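Local coordinates for protein MgGH51 (Meripilus giganteus, PDB 6ZPV) that hydrolyses terminal alpha-L-arabinofuranosidic bonds as a family 51 glycoside hydrolase, probably removing arabinose side groups from plant cell-wall polysaccharides, at residues H11-L17 against S471-A477; T16-F22 against M220-R226. All blocks are in the same frame, centred on the assembly; numbering follows the deposited sequence. Where two conformers were deposited one is given.

Overall arrangement
The two contacts illustrate how a parallel beta/alpha barrel closes and how a second domain meets its rim. Both are largely buried, yet the centre of contact 2 lies about 10 Å, and that of contact 1 about 22 Å, from the centre of the chain, the latter at a margin where His11 and Asp472 are partly exposed. They share Thr16 and Leu17, and Gly19 N probably bonds to Ala477 O, joining the first barrel strand, 20-21, to the last, 474-479. Contact 2 is regular parallel sheet pairing lined with aromatic and aliphatic side chains. Contact 1 pairs irregularly, through side-chain hydrogen bonds and CA-H...O contacts, as the chain passes from an antiparallel sheet into the barrel.

Contact 1: H11-L17 against S471-A477; sequences HTVPSTL and SDIVFAA. With SO4 (sulfate ion), chain R.
Leu17 and Ala476 bring their CA atoms to 4.0 Å, the tightest backbone approach, after a type I turn from Pro14 to Leu17 has swung the first segment onto the start of strand 474-479. Here CA-H...O contacts supplement conventional bonding: Ala476 CA faces both Thr16 O and Leu17 O, while Leu17 CA points at Phe475 O. That same carbonyl accepts the Thr16 hydroxyl, OG1 to O 2.6 Å, the donor standing 26° from the carbonyl plane. At the other end His11 uses ring edge and ring face differently. Its NE2 donates within the ring plane to Ser471 OG (3.0 Å, 166° at the hydrogen), and Ser471 OG is also bonded to Glu468 O, so the serine hydroxyl is gripped twice. Over one face of the imidazole sits Asp472 CB, 3.9 Å from the ring centroid; the carboxylate itself turns to a salt bridge with Arg420. Between these ends Pro14 lays the CD edge of its ring on Ser471 O (3.2 Å). Leu17, with CG anti to its backbone N (chi1 -175°), sends CD1 back to Val474 CG1 at 4.1 Å. A sulfate ion, probably from the crystallisation liquor, takes Ser15 N at O4 (2.9 Å) and is also held by Arg344. The contact joins two domains: strand 11-12 borders strand 522-523 of the antiparallel sheet, where His11 also meets the Tyr523 ring, whereas strand 474-479 pairs with strand 424-432 of the barrel and helix 454-469 packs against Leu17 and Ala477.

Contact 2: T16-F22 against M220-R226; sequences TLYGLMF and MGPSFFR
The Phe224 ring receives Gly19 CA over one face, 3.4 Å from its centroid, with Leu20 N over the same face, while Thr16 O, Leu17 O and Arg226 N lie at its edge; Thr16 O is 3.1 Å from CD2. Phe22 and Phe225 run side by side, their planes 21° apart but slid so far that the rings barely overlap, and Phe22 CB presses on Phe225 CZ instead (3.3 Å). Leu20, its CG anti to the carbonyl carbon (chi1 -53°), wedges between Pro222 CB (3.6 Å from Leu20 CG), Phe225 CD2 and, in one of its two conformers, Met220. The backbones pair as parallel strands: Leu20 N bonds to Phe224 O, Arg226 N to Leu20 O at 2.8 Å, and Phe22 N to Arg226 O. Before the strands, Tyr18 O is doubly held, by Ser223 N in the carbonyl plane and by Ser223 OG from above it. Met21 CG lies against the NH1 end of the extended Arg226, which forms salt bridges with Glu347 and Glu429 inside the barrel. The Phe225 ring meets that of Phe278 on helix 271-281 at about 45°, Tyr18 packs against helix 507-517, and strand 224-227 continues the sheet to strand 284-289.

Contact 1: H11-L17 against S471-A477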
ATOM      1  N   HIS A  11     -14.892 -23.543  15.358  1.00 12.66           N
ATOM      2  CA  HIS A  11     -14.842 -23.255  13.924  1.00 14.12           C
ATOM      3  C   HIS A  11     -13.400 -23.096  13.477  1.00 12.23           C
ATOM      4  O   HIS A  11     -12.499 -22.929  14.322  1.00 13.00           O
ATOM      5  CB  HIS A  11     -15.706 -22.025  13.537  1.00 13.54           C
ATOM      6  CG  HIS A  11     -15.186 -20.745  14.029  1.00 13.60           C
ATOM      7  ND1 HIS A  11     -15.584 -20.135  15.211  1.00 16.39           N
ATOM      8  CD2 HIS A  11     -14.275 -19.935  13.472  1.00 12.99           C
ATOM      9  CE1 HIS A  11     -14.903 -18.951  15.293  1.00 14.55           C
ATOM     10  NE2 HIS A  11     -14.120 -18.837  14.235  1.00 15.29           N
ATOM     11  N   THR A  12     -13.211 -23.136  12.193  1.00 12.18           N
ATOM     12  CA  THR A  12     -11.914 -22.889  11.549  1.00 13.12           C
ATOM     13  C   THR A  12     -11.700 -21.414  11.375  1.00 13.63           C
ATOM     14  O   THR A  12     -12.610 -20.669  10.936  1.00 17.06           O
ATOM     15  CB  THR A  12     -11.868 -23.634  10.201  1.00 14.33           C
ATOM     16  OG1 THR A  12     -11.878 -25.056  10.387  1.00 14.06           O
ATOM     17  CG2 THR A  12     -10.651 -23.280   9.378  1.00 14.55           C
ATOM     18  N   VAL A  13     -10.497 -20.958  11.670  1.00 12.06           N
ATOM     19  CA  VAL A  13     -10.101 -19.553  11.460  1.00 12.13           C
ATOM     20  C   VAL A  13      -9.641 -19.465  10.014  1.00 12.20           C
ATOM     21  O   VAL A  13      -8.741 -20.185   9.616  1.00 13.55           O
ATOM     22  CB  VAL A  13      -8.974 -19.144  12.401  1.00 13.12           C
ATOM     23  CG1 VAL A  13      -8.633 -17.684  12.179  1.00 14.63           C
ATOM     24  CG2 VAL A  13      -9.331 -19.373  13.848  1.00 14.05           C
ATOM     25  N   PRO A  14     -10.274 -18.618   9.182  1.00 12.22           N
ATOM     26  CA  PRO A  14      -9.904 -18.521   7.769  1.00 13.46           C
ATOM     27  C   PRO A  14      -8.428 -18.178   7.585  1.00 12.38           C
ATOM     28  O   PRO A  14      -7.889 -17.355   8.347  1.00 12.80           O
ATOM     29  CB  PRO A  14     -10.793 -17.366   7.275  1.00 16.48           C
ATOM     30  CG  PRO A  14     -11.944 -17.312   8.151  1.00 18.59           C
ATOM     31  CD  PRO A  14     -11.351 -17.677   9.511  1.00 14.18           C
ATOM     32  N   SER A  15      -7.833 -18.674   6.508  1.00 12.24           N
ATOM     33  CA  SER A  15      -6.444 -18.299   6.169  1.00 12.95           C
ATOM     34  C   SER A  15      -6.346 -16.810   5.863  1.00 12.42           C
ATOM     35  O   SER A  15      -5.231 -16.271   6.051  1.00 13.04           O
ATOM     36  CB  SER A  15      -5.955 -19.128   4.985  1.00 14.55           C
ATOM     37  OG  SER A  15      -6.518 -18.722   3.758  1.00 16.89           O
ATOM     38  N   THR A  16      -7.413 -16.185   5.454  1.00 11.79           N
ATOM     39  CA  THR A  16      -7.460 -14.796   5.012  1.00 11.99           C
ATOM     40  C   THR A  16      -7.728 -13.781   6.112  1.00 11.04           C
ATOM     41  O   THR A  16      -7.862 -12.608   5.794  1.00 11.71           O
ATOM     42  CB  THR A  16      -8.524 -14.696   3.904  1.00 13.05           C
ATOM     43  OG1 THR A  16      -9.741 -15.286   4.379  1.00 13.72           O
ATOM     44  CG2 THR A  16      -8.082 -15.355   2.621  1.00 14.07           C
ATOM     45  N   LEU A  17      -7.774 -14.202   7.384  1.00 10.91           N
ATOM     46  CA  LEU A  17      -8.314 -13.259   8.390  1.00 10.28           C
ATOM     47  C   LEU A  17      -7.557 -11.949   8.412  1.00 10.38           C
ATOM     48  O   LEU A  17      -8.213 -10.891   8.549  1.00 11.26           O
ATOM     49  CB  LEU A  17      -8.324 -13.900   9.764  1.00 10.99           C
ATOM     50  CG  LEU A  17      -8.958 -13.070  10.867  1.00 10.96           C
ATOM     51  CD1 LEU A  17     -10.358 -12.616  10.545  1.00 12.45           C
ATOM     52  CD2 LEU A  17      -8.957 -13.857  12.169  1.00 11.53           C
ATOM     53  N   SER A 471     -14.786 -15.130  13.467  1.00 11.39           N
ATOM     54  CA  SER A 471     -14.157 -15.472  12.158  1.00 11.60           C
ATOM     55  C   SER A 471     -14.835 -16.640  11.450  1.00 12.61           C
ATOM     56  O   SER A 471     -14.402 -16.992  10.346  1.00 13.88           O
ATOM     57  CB  SER A 471     -12.678 -15.613  12.290  1.00 12.52           C
ATOM     58  OG  SER A 471     -12.292 -16.670  13.160  1.00 13.90           O
ATOM     59  N   ASP A 472     -15.920 -17.173  12.013  1.00 12.89           N
ATOM     60  CA  ASP A 472     -16.824 -18.012  11.230  1.00 13.70           C
ATOM     61  C   ASP A 472     -17.481 -17.200  10.138  1.00 14.02           C
ATOM     62  O   ASP A 472     -17.771 -17.759   9.063  1.00 17.18           O
ATOM     63  CB  ASP A 472     -17.834 -18.727  12.127  1.00 14.67           C
ATOM     64  CG  ASP A 472     -18.736 -17.832  12.955  1.00 15.17           C
ATOM     65  OD1 ASP A 472     -18.220 -16.820  13.490  1.00 14.99           O
ATOM     66  OD2 ASP A 472     -19.908 -18.201  13.101  1.00 17.63           O
ATOM     67  N   ILE A 473     -17.762 -15.922  10.366  1.00 12.91           N
ATOM     68  CA  ILE A 473     -18.380 -15.023   9.364  1.00 13.12           C
ATOM     69  C   ILE A 473     -17.424 -13.900   8.928  1.00 12.63           C
ATOM     70  O   ILE A 473     -17.624 -13.372   7.826  1.00 14.43           O
ATOM     71  CB  ILE A 473     -19.737 -14.473   9.824  1.00 13.41           C
ATOM     72  CG1 ILE A 473     -19.631 -13.533  11.019  1.00 14.77           C
ATOM     73  CG2 ILE A 473     -20.720 -15.602   9.996  1.00 16.47           C
ATOM     74  CD1 ILE A 473     -20.920 -12.769  11.340  1.00 14.78           C
ATOM     75  N   VAL A 474     -16.483 -13.451   9.748  1.00 11.98           N
ATOM     76  CA  VAL A 474     -15.482 -12.461   9.356  1.00 11.29           C
ATOM     77  C   VAL A 474     -14.340 -13.197   8.672  1.00 11.59           C
ATOM     78  O   VAL A 474     -13.669 -14.021   9.334  1.00 13.24           O
ATOM     79  CB  VAL A 474     -14.975 -11.637  10.546  1.00 11.57           C
ATOM     80  CG1 VAL A 474     -13.887 -10.660  10.056  1.00 13.29           C
ATOM     81  CG2 VAL A 474     -16.090 -10.903  11.254  1.00 12.35           C
ATOM     82  N   PHE A 475     -14.138 -12.978   7.376  1.00 11.05           N
ATOM     83  CA  PHE A 475     -13.122 -13.724   6.653  1.00 11.24           C
ATOM     84  C   PHE A 475     -11.823 -12.961   6.446  1.00 10.88           C
ATOM     85  O   PHE A 475     -10.807 -13.595   6.105  1.00 11.64           O
ATOM     86  CB  PHE A 475     -13.620 -14.286   5.308  1.00 11.59           C
ATOM     87  CG  PHE A 475     -13.714 -13.329   4.166  1.00 11.63           C
ATOM     88  CD1 PHE A 475     -14.787 -12.419   4.056  1.00 12.53           C
ATOM     89  CD2 PHE A 475     -12.727 -13.251   3.206  1.00 12.76           C
ATOM     90  CE1 PHE A 475     -14.899 -11.558   2.983  1.00 13.89           C
ATOM     91  CE2 PHE A 475     -12.856 -12.391   2.122  1.00 12.96           C
ATOM     92  CZ  PHE A 475     -13.932 -11.531   2.031  1.00 13.80           C
ATOM     93  N   ALA A 476     -11.814 -11.647   6.624  1.00 10.80           N
ATOM     94  CA  ALA A 476     -10.653 -10.819   6.260  1.00 10.38           C
ATOM     95  C   ALA A 476     -10.808  -9.468   6.957  1.00 10.55           C
ATOM     96  O   ALA A 476     -11.937  -8.961   7.105  1.00 11.24           O
ATOM     97  CB  ALA A 476     -10.629 -10.659   4.750  1.00 10.94           C
ATOM     98  N   ALA A 477      -9.690  -8.853   7.304  1.00 10.12           N
ATOM     99  CA  ALA A 477      -9.660  -7.566   8.008  1.00 10.10           C
ATOM    100  C   ALA A 477      -8.337  -6.884   7.721  1.00 10.22           C
ATOM    101  O   ALA A 477      -7.278  -7.511   7.848  1.00 10.26           O
ATOM    102  CB  ALA A 477      -9.854  -7.787   9.470  1.00 10.70           C
TER
HETATM  103  S   SO4 R 728      -9.681 -20.054   3.530  0.76 18.39           S
HETATM  104  O1  SO4 R 728      -8.981 -18.773   3.299  0.75 20.51           O
HETATM  105  O2  SO4 R 728      -9.612 -20.983   2.443  0.75 27.22           O
HETATM  106  O3  SO4 R 728     -11.137 -19.714   3.761  0.75 25.00           O
HETATM  107  O4  SO4 R 728      -9.174 -20.554   4.799  0.75 21.98           O

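Contact 2: T16-F22 against M220-R226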
ATOM      1  N   THR A  16      -7.413 -16.185   5.454  1.00 11.79           N
ATOM      2  CA  THR A  16      -7.460 -14.796   5.012  1.00 11.99           C
ATOM      3  C   THR A  16      -7.728 -13.781   6.112  1.00 11.04           C
ATOM      4  O   THR A  16      -7.862 -12.608   5.794  1.00 11.71           O
ATOM      5  CB  THR A  16      -8.524 -14.696   3.904  1.00 13.05           C
ATOM      6  OG1 THR A  16      -9.741 -15.286   4.379  1.00 13.72           O
ATOM      7  CG2 THR A  16      -8.082 -15.355   2.621  1.00 14.07           C
ATOM      8  N   LEU A  17      -7.774 -14.202   7.384  1.00 10.91           N
ATOM      9  CA  LEU A  17      -8.314 -13.259   8.390  1.00 10.28           C
ATOM     10  C   LEU A  17      -7.557 -11.949   8.412  1.00 10.38           C
ATOM     11  O   LEU A  17      -8.213 -10.891   8.549  1.00 11.26           O
ATOM     12  CB  LEU A  17      -8.324 -13.900   9.764  1.00 10.99           C
ATOM     13  CG  LEU A  17      -8.958 -13.070  10.867  1.00 10.96           C
ATOM     14  CD1 LEU A  17     -10.358 -12.616  10.545  1.00 12.45           C
ATOM     15  CD2 LEU A  17      -8.957 -13.857  12.169  1.00 11.53           C
ATOM     16  N   TYR A  18      -6.237 -11.932   8.372  1.00 10.61           N
ATOM     17  CA  TYR A  18      -5.453 -10.703   8.507  1.00 11.17           C
ATOM     18  C   TYR A  18      -4.743 -10.347   7.214  1.00 10.76           C
ATOM     19  O   TYR A  18      -4.015 -11.221   6.674  1.00 11.76           O
ATOM     20  CB  TYR A  18      -4.453 -10.775   9.666  1.00 11.68           C
ATOM     21  CG  TYR A  18      -5.108 -11.105  10.990  1.00 11.42           C
ATOM     22  CD1 TYR A  18      -5.870 -10.155  11.654  1.00 11.21           C
ATOM     23  CD2 TYR A  18      -5.010 -12.355  11.548  1.00 11.64           C
ATOM     24  CE1 TYR A  18      -6.517 -10.465  12.859  1.00 12.12           C
ATOM     25  CE2 TYR A  18      -5.644 -12.668  12.745  1.00 11.47           C
ATOM     26  CZ  TYR A  18      -6.409 -11.737  13.395  1.00 11.86           C
ATOM     27  OH  TYR A  18      -7.035 -12.004  14.593  1.00 12.93           O
ATOM     28  N   GLY A  19      -4.849  -9.124   6.748  1.00 11.01           N
ATOM     29  CA  GLY A  19      -4.153  -8.712   5.513  1.00 10.68           C
ATOM     30  C   GLY A  19      -4.010  -7.230   5.427  1.00 10.60           C
ATOM     31  O   GLY A  19      -4.199  -6.522   6.432  1.00 11.24           O
ATOM     32  N   LEU A  20      -3.712  -6.735   4.238  1.00 10.07           N
ATOM     33  CA  LEU A  20      -3.350  -5.343   3.998  1.00 10.51           C
ATOM     34  C   LEU A  20      -4.338  -4.659   3.067  1.00 10.55           C
ATOM     35  O   LEU A  20      -4.917  -5.292   2.156  1.00 10.83           O
ATOM     36  CB  LEU A  20      -1.966  -5.273   3.345  1.00 11.28           C
ATOM     37  CG  LEU A  20      -0.847  -6.019   4.051  1.00 12.36           C
ATOM     38  CD1 LEU A  20       0.462  -5.763   3.331  1.00 14.32           C
ATOM     39  CD2 LEU A  20      -0.732  -5.671   5.517  1.00 14.08           C
ATOM     40  N   MET A  21      -4.512  -3.356   3.280  1.00  9.92           N
ATOM     41  CA  MET A  21      -5.310  -2.488   2.407  1.00 10.10           C
ATOM     42  C   MET A  21      -4.440  -1.438   1.757  1.00  9.49           C
ATOM     43  O   MET A  21      -3.770  -0.670   2.455  1.00 10.47           O
ATOM     44  CB  MET A  21      -6.461  -1.819   3.161  1.00 10.95           C
ATOM     45  CG  MET A  21      -7.373  -0.965   2.312  1.00 11.92           C
ATOM     46  SD  MET A  21      -6.759   0.716   2.031  0.87 10.21           S
ATOM     47  CE  MET A  21      -7.865   1.347   0.807  1.00 17.90           C
ATOM     48  N   PHE A  22      -4.421  -1.404   0.409  1.00 10.18           N
ATOM     49  CA  PHE A  22      -3.553  -0.483  -0.317  1.00 10.42           C
ATOM     50  C   PHE A  22      -4.352   0.360  -1.316  1.00 10.57           C
ATOM     51  O   PHE A  22      -5.113  -0.145  -2.141  1.00 11.46           O
ATOM     52  CB  PHE A  22      -2.459  -1.269  -1.056  1.00 10.83           C
ATOM     53  CG  PHE A  22      -1.424  -0.330  -1.680  1.00 10.88           C
ATOM     54  CD1 PHE A  22      -1.582   0.177  -2.957  1.00 10.68           C
ATOM     55  CD2 PHE A  22      -0.315   0.063  -0.975  1.00 12.12           C
ATOM     56  CE1 PHE A  22      -0.658   1.071  -3.482  1.00 11.26           C
ATOM     57  CE2 PHE A  22       0.614   0.966  -1.494  1.00 12.38           C
ATOM     58  CZ  PHE A  22       0.441   1.451  -2.763  1.00 12.21           C
ATOM     59  N   MET A 220       4.836  -8.529   8.543  0.65 17.91           N
ATOM     60  CA  MET A 220       3.567  -8.485   9.260  0.65 18.35           C
ATOM     61  C   MET A 220       2.850  -9.831   9.166  0.65 17.13           C
ATOM     62  O   MET A 220       1.980 -10.052   9.961  0.65 21.31           O
ATOM     63  CB  MET A 220       2.725  -7.307   8.768  0.65 21.23           C
ATOM     64  CG  MET A 220       1.778  -6.733   9.813  0.65 21.73           C
ATOM     65  SD  MET A 220       0.361  -5.902   9.041  0.58 21.82           S
ATOM     66  CE  MET A 220       1.459  -4.776   8.199  0.65 26.34           C
ATOM     67  N   GLY A 221       3.218 -10.723   8.251  1.00 15.74           N
ATOM     68  CA  GLY A 221       2.504 -11.958   7.930  1.00 18.04           C
ATOM     69  C   GLY A 221       1.121 -11.797   7.359  1.00 13.87           C
ATOM     70  O   GLY A 221       0.232 -12.601   7.642  1.00 15.86           O
ATOM     71  N   PRO A 222       0.926 -10.880   6.401  1.00 12.27           N
ATOM     72  CA  PRO A 222      -0.401 -10.721   5.797  1.00 11.80           C
ATOM     73  C   PRO A 222      -0.749 -11.891   4.889  1.00 11.65           C
ATOM     74  O   PRO A 222       0.120 -12.450   4.210  1.00 12.96           O
ATOM     75  CB  PRO A 222      -0.282  -9.459   4.984  1.00 12.77           C
ATOM     76  CG  PRO A 222       1.174  -9.436   4.584  1.00 13.08           C
ATOM     77  CD  PRO A 222       1.931  -9.994   5.792  1.00 13.38           C
ATOM     78  N   SER A 223      -2.037 -12.137   4.754  1.00 11.41           N
ATOM     79  CA  SER A 223      -2.545 -13.209   3.882  1.00 11.19           C
ATOM     80  C   SER A 223      -3.152 -12.656   2.589  1.00 11.01           C
ATOM     81  O   SER A 223      -3.289 -13.420   1.620  1.00 12.17           O
ATOM     82  CB  SER A 223      -3.606 -14.044   4.556  1.00 12.82           C
ATOM     83  OG  SER A 223      -4.745 -13.261   4.872  1.00 16.04           O
ATOM     84  N   PHE A 224      -3.535 -11.395   2.560  1.00 10.55           N
ATOM     85  CA  PHE A 224      -4.175 -10.814   1.377  1.00 10.45           C
ATOM     86  C   PHE A 224      -3.750  -9.368   1.256  1.00 10.29           C
ATOM     87  O   PHE A 224      -3.233  -8.735   2.174  1.00 10.93           O
ATOM     88  CB  PHE A 224      -5.702 -10.890   1.447  1.00 10.66           C
ATOM     89  CG  PHE A 224      -6.342 -10.026   2.497  1.00 10.63           C
ATOM     90  CD1 PHE A 224      -6.540  -8.652   2.297  1.00 10.50           C
ATOM     91  CD2 PHE A 224      -6.691 -10.549   3.733  1.00 11.12           C
ATOM     92  CE1 PHE A 224      -7.040  -7.832   3.264  1.00 10.53           C
ATOM     93  CE2 PHE A 224      -7.227  -9.728   4.711  1.00 10.88           C
ATOM     94  CZ  PHE A 224      -7.395  -8.381   4.489  1.00 10.82           C
ATOM     95  N   PHE A 225      -4.004  -8.837   0.073  1.00 10.58           N
ATOM     96  CA  PHE A 225      -3.695  -7.442  -0.292  1.00 10.57           C
ATOM     97  C   PHE A 225      -4.885  -6.892  -1.081  1.00 10.31           C
ATOM     98  O   PHE A 225      -5.140  -7.325  -2.227  1.00 10.70           O
ATOM     99  CB  PHE A 225      -2.394  -7.410  -1.106  1.00 10.80           C
ATOM    100  CG  PHE A 225      -1.759  -6.068  -1.322  1.00 10.67           C
ATOM    101  CD1 PHE A 225      -2.171  -5.209  -2.335  1.00 10.93           C
ATOM    102  CD2 PHE A 225      -0.683  -5.657  -0.583  1.00 11.97           C
ATOM    103  CE1 PHE A 225      -1.472  -4.047  -2.628  1.00 11.85           C
ATOM    104  CE2 PHE A 225       0.025  -4.510  -0.867  1.00 13.17           C
ATOM    105  CZ  PHE A 225      -0.373  -3.694  -1.916  1.00 12.60           C
ATOM    106  N   ARG A 226      -5.633  -5.979  -0.489  1.00 10.07           N
ATOM    107  CA  ARG A 226      -6.796  -5.306  -1.130  1.00 10.25           C
ATOM    108  C   ARG A 226      -6.266  -4.122  -1.936  1.00  9.81           C
ATOM    109  O   ARG A 226      -5.470  -3.300  -1.408  1.00 11.34           O
ATOM    110  CB  ARG A 226      -7.788  -4.836  -0.060  1.00 10.79           C
ATOM    111  CG  ARG A 226      -9.031  -4.211  -0.622  1.00 10.82           C
ATOM    112  CD  ARG A 226      -9.754  -3.334   0.394  1.00 11.11           C
ATOM    113  NE  ARG A 226     -10.944  -2.683  -0.156  1.00 10.62           N
ATOM    114  CZ  ARG A 226     -11.384  -1.479   0.218  1.00 10.94           C
ATOM    115  NH1 ARG A 226     -10.816  -0.845   1.254  1.00 10.96           N
ATOM    116  NH2 ARG A 226     -12.365  -0.911  -0.465  1.00 10.73           N
TER